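Local coordinates for protein ubiquitin-like-specific protease 2 (Saccharomyces cerevisiae, PDB 5LNB) that removes SUMO from modified proteins as a cysteine protease, represented here by its catalytic domain, at residues F57-I62 and V76-S81; V113-N118 and C126-L131; S120-S125 and T163-R168; C215-I220 and S263-L268. All blocks are in the same frame, centred on the assembly; numbering follows the deposited sequence.

Overall arrangement
The four contacts lie in one catalytic domain, around its mixed sheet. Contacts 1, 2 and 3 all reach that sheet. Contact 1 sets helix 51-67 on edge strand 76-78, which pairs with strand 112-119 of contact 2; their centres are about 10 Å apart. Contacts 2 and 3 share strand 122-129, with centres about 13 Å apart, and both touch the same acetate ion. Contact 3 holds the His122-Asp165 pair, and contact 4 opens with Cys215, their centres also about 13 Å apart. Together these residues are consistent with the active site of the family. Contact 4 also touches contact 1 through Ile220 and Leu268, whereas it does not touch contact 2.

Contact 1: F57-I62 and V76-S81; sequences FTKFYI and VHLMSS
Leu78 and Val76 meet Thr58, Lys59 and Ile62 with no ring between them; the aromatic side chains of the helix turn to other partners. The Tyr61 ring carries CD2 of Phe60 over one face, 3.7 Å above its plane and offset toward the rim. CE1 of Tyr61 lies in plane at the edge of the Phe60 ring. Phe57 and Tyr61 both pack on Ile220 and Leu268.

Leu78 is the centre of the contact. Its CG stands anti to the backbone N (chi1 170°), and its two methyls fork against the helix. CD2 lies 3.4 Å from the backbone N of Lys59. CD1 lies 3.8 Å from OG1 of Thr58, and the two side chains cross at about a right angle. The same CD1 is 4.1 Å from CD1 of Ile62. Beyond it, CG2 of Ile62 touches CG2 of Val76 at 4.0 Å. The Lys59 chain bends at chi2 (75°), and both its CB and CD lie near CD2 of Leu78. Its NZ forms salt bridges with Asp29 and Glu63.

The helix runs nearly antiparallel to the strand, at 162° with axes 10.2 Å apart. It packs on one face of the central sheet, over outermost strand 76-78, where Val114 backs both Ile62 and Leu78.

Thr58 OG1 lies 2.9 Å from a water O and is also hydrogen-bonded to Asp55 O; its one proton serves one at a time. The water donates to Met79 O at 2.8 Å. The chemistry is therefore apolar at heart, with a water as polar link and the lysine charge paired away from the strand.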
# COMPACT_ATOMS: atom_id res chain seq x y z
N PHE A 57 -5.43 6.34 1.30
CA PHE A 57 -4.21 6.88 1.89
C PHE A 57 -2.94 6.30 1.27
O PHE A 57 -1.93 7.01 1.17
CB PHE A 57 -4.22 6.65 3.39
CG PHE A 57 -4.84 7.77 4.15
CD1 PHE A 57 -4.29 9.05 4.08
CD2 PHE A 57 -5.96 7.57 4.93
CE1 PHE A 57 -4.85 10.11 4.79
CE2 PHE A 57 -6.52 8.62 5.65
CZ PHE A 57 -5.96 9.89 5.58
N THR A 58 -2.94 5.03 0.85
CA THR A 58 -1.77 4.55 0.13
C THR A 58 -1.57 5.36 -1.14
O THR A 58 -0.46 5.81 -1.44
CB THR A 58 -1.90 3.06 -0.20
OG1 THR A 58 -3.03 2.85 -1.07
CG2 THR A 58 -2.08 2.24 1.07
N LYS A 59 -2.66 5.61 -1.88
CA LYS A 59 -2.61 6.51 -3.02
C LYS A 59 -2.16 7.90 -2.59
O LYS A 59 -1.28 8.51 -3.22
CB LYS A 59 -3.99 6.57 -3.67
CG LYS A 59 -4.08 7.48 -4.87
CD LYS A 59 -3.40 6.85 -6.07
CE LYS A 59 -3.82 7.55 -7.37
NZ LYS A 59 -2.84 7.30 -8.47
N PHE A 60 -2.74 8.42 -1.51
CA PHE A 60 -2.43 9.78 -1.07
C PHE A 60 -0.93 9.95 -0.80
O PHE A 60 -0.30 10.89 -1.30
CB PHE A 60 -3.26 10.11 0.17
CG PHE A 60 -3.08 11.51 0.66
CD1 PHE A 60 -3.78 12.56 0.08
CD2 PHE A 60 -2.21 11.79 1.70
CE1 PHE A 60 -3.62 13.85 0.52
CE2 PHE A 60 -2.04 13.09 2.15
CZ PHE A 60 -2.75 14.12 1.56
N TYR A 61 -0.33 9.04 -0.02
CA TYR A 61 1.07 9.22 0.36
C TYR A 61 2.05 8.87 -0.75
O TYR A 61 3.18 9.37 -0.74
CB TYR A 61 1.38 8.42 1.62
CG TYR A 61 0.72 9.05 2.83
CD1 TYR A 61 1.00 10.37 3.18
CD2 TYR A 61 -0.20 8.34 3.60
CE1 TYR A 61 0.38 10.96 4.27
CE2 TYR A 61 -0.81 8.92 4.70
CZ TYR A 61 -0.52 10.23 5.02
OH TYR A 61 -1.12 10.80 6.11
N ILE A 62 1.65 8.05 -1.72
CA ILE A 62 2.54 7.81 -2.85
C ILE A 62 2.52 9.00 -3.81
O ILE A 62 3.56 9.39 -4.35
CB ILE A 62 2.16 6.50 -3.55
CG1 ILE A 62 2.54 5.32 -2.64
CG2 ILE A 62 2.86 6.39 -4.89
CD1 ILE A 62 2.15 3.97 -3.20
N VAL A 76 6.55 3.52 -10.00
CA VAL A 76 5.71 2.92 -8.97
C VAL A 76 4.38 2.50 -9.59
O VAL A 76 3.79 3.25 -10.37
CB VAL A 76 5.47 3.89 -7.79
CG1 VAL A 76 4.77 5.15 -8.28
CG2 VAL A 76 4.67 3.24 -6.67
N HIS A 77 3.90 1.30 -9.24
CA HIS A 77 2.54 0.87 -9.53
C HIS A 77 1.86 0.46 -8.23
O HIS A 77 2.33 -0.45 -7.54
CB HIS A 77 2.52 -0.28 -10.53
CG HIS A 77 1.16 -0.55 -11.10
ND1 HIS A 77 0.19 -1.26 -10.43
CD2 HIS A 77 0.61 -0.18 -12.28
CE1 HIS A 77 -0.90 -1.32 -11.17
NE2 HIS A 77 -0.67 -0.67 -12.29
N LEU A 78 0.74 1.12 -7.92
CA LEU A 78 -0.02 0.86 -6.70
C LEU A 78 -1.24 0.02 -7.05
O LEU A 78 -2.09 0.44 -7.82
CB LEU A 78 -0.45 2.16 -6.03
CG LEU A 78 -1.45 2.02 -4.87
CD1 LEU A 78 -0.87 1.19 -3.71
CD2 LEU A 78 -1.90 3.38 -4.35
N MET A 79 -1.30 -1.18 -6.49
CA MET A 79 -2.50 -2.00 -6.60
C MET A 79 -3.49 -1.59 -5.52
O MET A 79 -3.11 -1.32 -4.38
CB MET A 79 -2.16 -3.48 -6.45
CG MET A 79 -1.29 -4.04 -7.56
SD MET A 79 -2.19 -4.04 -9.11
CE MET A 79 -1.13 -5.12 -10.07
N SER A 80 -4.77 -1.54 -5.89
CA SER A 80 -5.77 -1.44 -4.84
C SER A 80 -5.82 -2.74 -4.04
O SER A 80 -5.40 -3.80 -4.51
CB SER A 80 -7.15 -1.14 -5.44
OG SER A 80 -7.85 -2.33 -5.69
N SER A 81 -6.34 -2.64 -2.81
CA SER A 81 -6.42 -3.82 -1.95
C SER A 81 -7.24 -4.94 -2.57
O SER A 81 -7.03 -6.11 -2.23
CB SER A 81 -7.02 -3.45 -0.60
OG SER A 81 -8.35 -2.99 -0.75
O HOH W 1 -4.01 0.61 -2.56

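Contact 2: V113-N118 and C126-L131; sequences VVIPIN and CIITNL. With ACT (acetate ion), chain B.
Ile115 and Ile128 form the apolar centre, their CD1 methyls 3.7 Å apart as the side chains cross obliquely. On the same face of the sheet, CB of Val113 lies 4.0 Å from CB of Ile128. Val113 also sends CG2, beside its backbone N, to CD1 of Leu131 at 3.7 Å. At the other end, SG of Cys126 sits 4.0 Å from CB of Ile115. The opposite face has a looser pair, Val114 CG2 with Ile127 CG1 at 4.2 Å.

The backbones pair as an antiparallel beta hairpin. Val113 with Ile128 and Ile115 with Cys126 are hydrogen-bonded pairs, and Val114 with Ile127 is the non-hydrogen-bonded pair between them. Ile128 N to Val113 O is the shortest of the four bonds, at 2.7 Å. Ile115 N to Cys126 O is the straightest, at 175°. The polar edge is Asn118, whose ND2 lies by an acetate ion, probably from the crystallisation liquor; the modelled bond is too short to be trusted.

The hairpin lies inside the central sheet, between strands 76-78 and 159-164. Helix 172-190 covers the Cys126 and Ile128 face through Ile178, and helix 215-228 covers the Val114 and Ile127 face.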
# COMPACT_ATOMS: atom_id res chain seq x y z
N VAL A 113 6.28 -2.14 -6.95
CA VAL A 113 4.88 -2.53 -7.14
C VAL A 113 4.30 -2.80 -5.76
O VAL A 113 4.78 -3.70 -5.04
CB VAL A 113 4.74 -3.74 -8.07
CG1 VAL A 113 3.27 -4.08 -8.28
CG2 VAL A 113 5.42 -3.47 -9.42
N VAL A 114 3.29 -2.02 -5.38
CA VAL A 114 2.79 -1.98 -4.01
C VAL A 114 1.50 -2.79 -3.94
O VAL A 114 0.54 -2.49 -4.64
CB VAL A 114 2.56 -0.54 -3.53
CG1 VAL A 114 2.04 -0.53 -2.07
CG2 VAL A 114 3.85 0.28 -3.67
N ILE A 115 1.48 -3.80 -3.07
CA ILE A 115 0.29 -4.64 -2.98
C ILE A 115 -0.17 -4.76 -1.53
O ILE A 115 0.40 -5.56 -0.77
CB ILE A 115 0.54 -6.03 -3.58
CG1 ILE A 115 1.01 -5.89 -5.03
CG2 ILE A 115 -0.72 -6.88 -3.47
CD1 ILE A 115 1.37 -7.21 -5.67
N PRO A 116 -1.16 -3.98 -1.10
CA PRO A 116 -1.74 -4.21 0.23
C PRO A 116 -2.61 -5.45 0.25
O PRO A 116 -3.28 -5.78 -0.74
CB PRO A 116 -2.55 -2.93 0.50
CG PRO A 116 -2.73 -2.29 -0.81
CD PRO A 116 -1.61 -2.72 -1.71
N ILE A 117 -2.60 -6.16 1.38
CA ILE A 117 -3.19 -7.49 1.50
C ILE A 117 -4.17 -7.49 2.66
O ILE A 117 -3.80 -7.19 3.80
CB ILE A 117 -2.11 -8.57 1.67
CG1 ILE A 117 -1.28 -8.66 0.39
CG2 ILE A 117 -2.74 -9.91 2.04
CD1 ILE A 117 -0.11 -9.62 0.46
N ASN A 118 -5.42 -7.86 2.38
CA ASN A 118 -6.50 -7.86 3.36
C ASN A 118 -7.05 -9.28 3.43
O ASN A 118 -7.75 -9.72 2.51
CB ASN A 118 -7.58 -6.85 2.96
CG ASN A 118 -8.86 -7.02 3.77
OD1 ASN A 118 -8.86 -7.58 4.86
ND2 ASN A 118 -9.96 -6.52 3.23
N CYS A 126 2.98 -5.85 0.87
CA CYS A 126 4.30 -6.09 0.31
C CYS A 126 4.58 -5.08 -0.79
O CYS A 126 3.68 -4.40 -1.28
CB CYS A 126 4.44 -7.53 -0.21
SG CYS A 126 3.45 -7.88 -1.63
N ILE A 127 5.86 -4.96 -1.13
CA ILE A 127 6.33 -4.10 -2.20
C ILE A 127 7.31 -4.93 -3.02
O ILE A 127 8.29 -5.47 -2.48
CB ILE A 127 7.01 -2.83 -1.66
CG1 ILE A 127 6.02 -2.00 -0.86
CG2 ILE A 127 7.60 -2.00 -2.81
CD1 ILE A 127 6.59 -0.67 -0.32
N ILE A 128 7.02 -5.07 -4.31
CA ILE A 128 7.84 -5.90 -5.20
C ILE A 128 8.92 -5.02 -5.82
O ILE A 128 8.61 -4.00 -6.45
CB ILE A 128 6.99 -6.56 -6.29
CG1 ILE A 128 5.74 -7.20 -5.69
CG2 ILE A 128 7.82 -7.59 -7.05
CD1 ILE A 128 4.88 -7.92 -6.72
N THR A 129 10.18 -5.41 -5.64
CA THR A 129 11.31 -4.67 -6.19
C THR A 129 12.10 -5.54 -7.16
O THR A 129 12.00 -6.77 -7.17
CB THR A 129 12.24 -4.17 -5.07
OG1 THR A 129 12.83 -5.30 -4.40
CG2 THR A 129 11.47 -3.32 -4.06
N ASN A 130 12.91 -4.87 -7.99
CA ASN A 130 13.85 -5.46 -8.94
C ASN A 130 13.17 -6.03 -10.19
O ASN A 130 13.86 -6.67 -11.01
CB ASN A 130 14.71 -6.56 -8.31
CG ASN A 130 15.80 -5.98 -7.44
OD1 ASN A 130 16.22 -4.84 -7.65
ND2 ASN A 130 16.26 -6.74 -6.45
N LEU A 131 11.86 -5.84 -10.37
CA LEU A 131 11.24 -6.27 -11.62
C LEU A 131 11.85 -5.56 -12.81
O LEU A 131 12.02 -6.16 -13.88
CB LEU A 131 9.73 -6.04 -11.58
CG LEU A 131 8.95 -6.84 -10.53
CD1 LEU A 131 7.51 -6.35 -10.51
CD2 LEU A 131 9.02 -8.32 -10.84
C ACT B . -12.60 -8.25 4.79
O ACT B . -11.75 -8.84 5.51
OXT ACT B . -12.18 -7.63 3.79
CH3 ACT B . -14.07 -8.27 5.09

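Contact 3: S120-S125 and T163-R168; sequences SYHWFS and TFDSLR. With ACT (acetate ion), chain B.
His122 and Asp165 meet tip to tip through a His-carboxylate hydrogen bond. His122 NE2 donates to Asp165 OD1 at 2.9 Å and 165°, with OD1 almost in the ring plane. Ring and carboxylate planes are 38° apart. This pair, with Cys215 beside His122, is consistent with the His-Asp-Cys catalytic triad of the Ulp1 family and its papain-like fold. OD1 is gripped twice: the backbone N of Leu167 reaches it at 2.9 Å from the opposite face of the carboxylate, closing an Asx turn. OD2 is bonded to His171 NE2. An alanine at Asp165 would probably leave His122 NE2, Leu167 N and His171 without this acceptor and let the imidazole turn more easily.

The imidazole lies between two side chains. CD1 of Leu167 makes a CH-pi contact over one face, 3.7 Å from the ring centroid. CD2 of Phe124 lies over the opposite face, offset toward the rim.

Farther along, Ser125 and Phe164 are an antiparallel hydrogen-bonded pair. Phe164 N to Ser125 O is 3.0 Å, nearly along the C=O axis, while the return bond is weak. A water joins Trp123 O to Ser166 N where the strands part. Phe124 CD1 packs on Thr163 CG2 at 4.0 Å. The Phe164 ring lies over the backbone of Ser125, whose O sits over one ring face, 3.6 Å from Phe164 CD2.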
# COMPACT_ATOMS: atom_id res chain seq x y z
N SER A 120 -9.04 -11.96 6.12
CA SER A 120 -9.74 -12.19 7.39
C SER A 120 -9.47 -11.06 8.38
O SER A 120 -9.10 -11.28 9.53
CB SER A 120 -9.35 -13.53 7.99
OG SER A 120 -9.63 -14.58 7.09
N TYR A 121 -9.64 -9.82 7.91
CA TYR A 121 -9.57 -8.62 8.73
C TYR A 121 -8.16 -8.33 9.24
O TYR A 121 -7.99 -7.49 10.14
CB TYR A 121 -10.54 -8.70 9.91
CG TYR A 121 -11.97 -8.57 9.47
CD1 TYR A 121 -12.57 -7.32 9.34
CD2 TYR A 121 -12.72 -9.70 9.16
CE1 TYR A 121 -13.89 -7.19 8.92
CE2 TYR A 121 -14.04 -9.58 8.74
CZ TYR A 121 -14.61 -8.32 8.62
OH TYR A 121 -15.92 -8.20 8.19
N HIS A 122 -7.15 -8.98 8.68
CA HIS A 122 -5.75 -8.73 9.00
C HIS A 122 -5.11 -8.04 7.80
O HIS A 122 -5.01 -8.64 6.73
CB HIS A 122 -5.02 -10.03 9.33
CG HIS A 122 -3.55 -9.87 9.55
ND1 HIS A 122 -2.68 -10.94 9.61
CD2 HIS A 122 -2.78 -8.76 9.73
CE1 HIS A 122 -1.45 -10.51 9.81
NE2 HIS A 122 -1.48 -9.19 9.89
N TRP A 123 -4.69 -6.79 7.99
CA TRP A 123 -3.97 -6.03 6.98
C TRP A 123 -2.47 -6.24 7.11
O TRP A 123 -1.91 -6.15 8.20
CB TRP A 123 -4.26 -4.54 7.11
CG TRP A 123 -5.56 -4.03 6.55
CD1 TRP A 123 -6.65 -3.60 7.27
CD2 TRP A 123 -5.89 -3.86 5.16
NE1 TRP A 123 -7.65 -3.19 6.41
CE2 TRP A 123 -7.21 -3.33 5.11
CE3 TRP A 123 -5.22 -4.11 3.96
CZ2 TRP A 123 -7.85 -3.05 3.91
CZ3 TRP A 123 -5.86 -3.83 2.77
CH2 TRP A 123 -7.17 -3.30 2.75
N PHE A 124 -1.81 -6.50 5.98
CA PHE A 124 -0.37 -6.30 5.86
C PHE A 124 -0.11 -5.95 4.40
O PHE A 124 -1.05 -5.75 3.62
CB PHE A 124 0.42 -7.51 6.39
CG PHE A 124 0.20 -8.79 5.61
CD1 PHE A 124 1.08 -9.16 4.60
CD2 PHE A 124 -0.86 -9.64 5.92
CE1 PHE A 124 0.89 -10.35 3.89
CE2 PHE A 124 -1.05 -10.83 5.21
CZ PHE A 124 -0.18 -11.18 4.20
N SER A 125 1.16 -5.84 4.02
CA SER A 125 1.45 -5.34 2.68
C SER A 125 2.80 -5.87 2.19
O SER A 125 3.66 -6.27 2.97
CB SER A 125 1.44 -3.81 2.66
OG SER A 125 1.69 -3.30 1.36
N THR A 163 7.89 -7.83 2.36
CA THR A 163 6.64 -8.09 3.06
C THR A 163 6.76 -7.63 4.51
O THR A 163 7.69 -8.04 5.22
CB THR A 163 6.29 -9.59 3.02
OG1 THR A 163 6.42 -10.06 1.68
CG2 THR A 163 4.87 -9.84 3.49
N PHE A 164 5.81 -6.80 4.96
CA PHE A 164 5.90 -6.21 6.29
C PHE A 164 4.54 -6.23 6.98
O PHE A 164 3.51 -5.93 6.37
CB PHE A 164 6.47 -4.78 6.23
CG PHE A 164 5.97 -3.96 5.07
CD1 PHE A 164 4.96 -3.02 5.25
CD2 PHE A 164 6.50 -4.14 3.79
CE1 PHE A 164 4.50 -2.26 4.18
CE2 PHE A 164 6.03 -3.39 2.72
CZ PHE A 164 5.03 -2.44 2.91
N ASP A 165 4.55 -6.59 8.26
CA ASP A 165 3.35 -6.88 9.02
C ASP A 165 3.58 -6.42 10.45
O ASP A 165 4.59 -6.77 11.06
CB ASP A 165 3.05 -8.39 8.98
CG ASP A 165 1.77 -8.77 9.70
OD1 ASP A 165 1.04 -7.89 10.21
OD2 ASP A 165 1.48 -9.98 9.74
N SER A 166 2.64 -5.64 10.99
CA SER A 166 2.76 -5.19 12.37
C SER A 166 2.52 -6.32 13.35
O SER A 166 2.92 -6.20 14.51
CB SER A 166 1.80 -4.03 12.65
OG SER A 166 0.48 -4.38 12.28
N LEU A 167 1.89 -7.42 12.94
CA LEU A 167 1.80 -8.60 13.79
C LEU A 167 3.05 -9.46 13.63
O LEU A 167 3.81 -9.32 12.67
CB LEU A 167 0.54 -9.41 13.48
CG LEU A 167 -0.78 -8.64 13.60
CD1 LEU A 167 -1.99 -9.53 13.35
CD2 LEU A 167 -0.90 -7.94 14.97
N ARG A 168 3.27 -10.35 14.60
CA ARG A 168 4.47 -11.18 14.62
C ARG A 168 4.23 -12.44 13.79
O ARG A 168 4.03 -13.55 14.30
CB ARG A 168 4.87 -11.50 16.06
CG ARG A 168 5.42 -10.28 16.80
CD ARG A 168 5.70 -10.57 18.26
NE ARG A 168 6.71 -11.62 18.42
CZ ARG A 168 7.96 -11.41 18.83
NH1 ARG A 168 8.36 -10.18 19.14
NH2 ARG A 168 8.80 -12.43 18.93
C ACT B . -12.60 -8.25 4.79
O ACT B . -11.75 -8.84 5.51
OXT ACT B . -12.18 -7.63 3.79
CH3 ACT B . -14.07 -8.27 5.09
O HOH W 2 0.26 -4.55 9.32

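Contact 4: C215-I220 and S263-L268; sequences CGVHVI and SARKNL
Val217 packs against Ala264 and Arg265 and touches each with a different methyl. CG1 meets CB of Ala264 at 3.6 Å. CG2 lies over one face of the Arg265 guanidinium, offset toward its rim and 3.9 Å from CZ. The two side chains cross at about a right angle. CG1 also comes within 4.2 Å of Leu268 CD1. One turn on, Ile220 and Leu268 reach toward each other tip to tip. Ile220 CG2 is 4.0 Å from Leu268 CD2, and Ile220 CD1 is 4.1 Å from Leu268 CD1. No hydrogen bond joins the two segments. An alanine at Val217 would probably open a gap beside Ala264 and leave this face of the Arg265 guanidinium without its methyl cover.

The contact is a helix-helix packing between the start of helix 215-228 and the start of helix 264-285. The axes are 10.5 Å apart at an angle of 70°. Cys215 is the first residue of its helix. This is consistent with the papain-like fold, in which the nucleophilic cysteine begins a helix packed on the core.

Outside this shell, the polar end of Arg265 is fixed by several partners. NH1 donates to Asp47 O, and NH2 makes a salt bridge with Asp214, next to Cys215. A bend at chi3 (-107°) turns the chain before it reaches CZ. Cys215 itself faces away from helix 264-285 and touches His122, Ser166 and Leu167.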
# COMPACT_ATOMS: atom_id res chain seq x y z
N CYS A 215 -3.85 -2.98 12.35
CA CYS A 215 -2.96 -3.33 11.24
C CYS A 215 -3.13 -2.40 10.04
O CYS A 215 -2.14 -2.04 9.38
CB CYS A 215 -3.19 -4.77 10.82
SG CYS A 215 -2.54 -5.94 11.98
N GLY A 216 -4.36 -2.01 9.73
CA GLY A 216 -4.57 -1.13 8.58
C GLY A 216 -3.86 0.20 8.73
O GLY A 216 -3.38 0.76 7.73
N VAL A 217 -3.78 0.72 9.96
CA VAL A 217 -3.09 1.98 10.22
C VAL A 217 -1.59 1.81 10.05
O VAL A 217 -0.90 2.70 9.55
CB VAL A 217 -3.44 2.49 11.64
CG1 VAL A 217 -2.63 3.73 12.00
CG2 VAL A 217 -4.92 2.79 11.76
N HIS A 218 -1.05 0.66 10.49
CA HIS A 218 0.37 0.41 10.31
C HIS A 218 0.73 0.25 8.83
O HIS A 218 1.79 0.73 8.41
CB HIS A 218 0.79 -0.83 11.09
CG HIS A 218 0.84 -0.60 12.56
ND1 HIS A 218 1.96 -0.10 13.19
CD2 HIS A 218 -0.09 -0.77 13.53
CE1 HIS A 218 1.72 0.01 14.48
NE2 HIS A 218 0.48 -0.38 14.71
N VAL A 219 -0.12 -0.41 8.04
CA VAL A 219 0.14 -0.52 6.61
C VAL A 219 0.29 0.87 6.00
O VAL A 219 1.25 1.15 5.27
CB VAL A 219 -0.96 -1.32 5.90
CG1 VAL A 219 -0.91 -1.06 4.39
CG2 VAL A 219 -0.79 -2.82 6.16
N ILE A 220 -0.68 1.76 6.28
CA ILE A 220 -0.64 3.11 5.74
C ILE A 220 0.68 3.79 6.11
O ILE A 220 1.36 4.38 5.26
CB ILE A 220 -1.85 3.91 6.24
CG1 ILE A 220 -3.15 3.36 5.63
CG2 ILE A 220 -1.68 5.43 5.98
CD1 ILE A 220 -4.43 3.88 6.28
N SER A 263 -0.75 7.68 18.05
CA SER A 263 -1.58 8.80 17.62
C SER A 263 -1.87 8.79 16.13
O SER A 263 -2.51 9.71 15.63
CB SER A 263 -0.91 10.12 18.00
OG SER A 263 -0.59 10.14 19.38
N ALA A 264 -1.40 7.77 15.40
CA ALA A 264 -1.49 7.79 13.95
C ALA A 264 -2.94 7.86 13.49
O ALA A 264 -3.27 8.60 12.55
CB ALA A 264 -0.80 6.56 13.36
N ARG A 265 -3.82 7.10 14.13
CA ARG A 265 -5.24 7.11 13.78
C ARG A 265 -5.81 8.52 13.84
O ARG A 265 -6.52 8.96 12.93
CB ARG A 265 -5.99 6.19 14.73
CG ARG A 265 -7.06 5.38 14.10
CD ARG A 265 -7.64 4.47 15.15
NE ARG A 265 -7.23 3.09 14.95
CZ ARG A 265 -7.91 2.24 14.19
NH1 ARG A 265 -9.01 2.65 13.58
NH2 ARG A 265 -7.49 0.98 14.06
N LYS A 266 -5.53 9.24 14.92
CA LYS A 266 -6.07 10.59 15.06
C LYS A 266 -5.51 11.50 13.97
O LYS A 266 -6.24 12.35 13.43
CB LYS A 266 -5.76 11.14 16.45
CG LYS A 266 -5.99 12.63 16.57
CD LYS A 266 -5.76 13.14 17.98
CE LYS A 266 -6.50 14.46 18.20
NZ LYS A 266 -6.67 14.81 19.66
N ASN A 267 -4.24 11.33 13.62
CA ASN A 267 -3.65 12.22 12.62
C ASN A 267 -4.23 11.95 11.24
O ASN A 267 -4.44 12.88 10.45
CB ASN A 267 -2.13 12.09 12.64
CG ASN A 267 -1.51 12.75 13.87
OD1 ASN A 267 -1.85 13.88 14.21
ND2 ASN A 267 -0.62 12.02 14.56
N LEU A 268 -4.53 10.68 10.93
CA LEU A 268 -5.23 10.38 9.69
C LEU A 268 -6.61 11.03 9.65
O LEU A 268 -7.03 11.55 8.61
CB LEU A 268 -5.34 8.86 9.50
CG LEU A 268 -4.03 8.06 9.35
CD1 LEU A 268 -4.35 6.58 9.36
CD2 LEU A 268 -3.28 8.44 8.05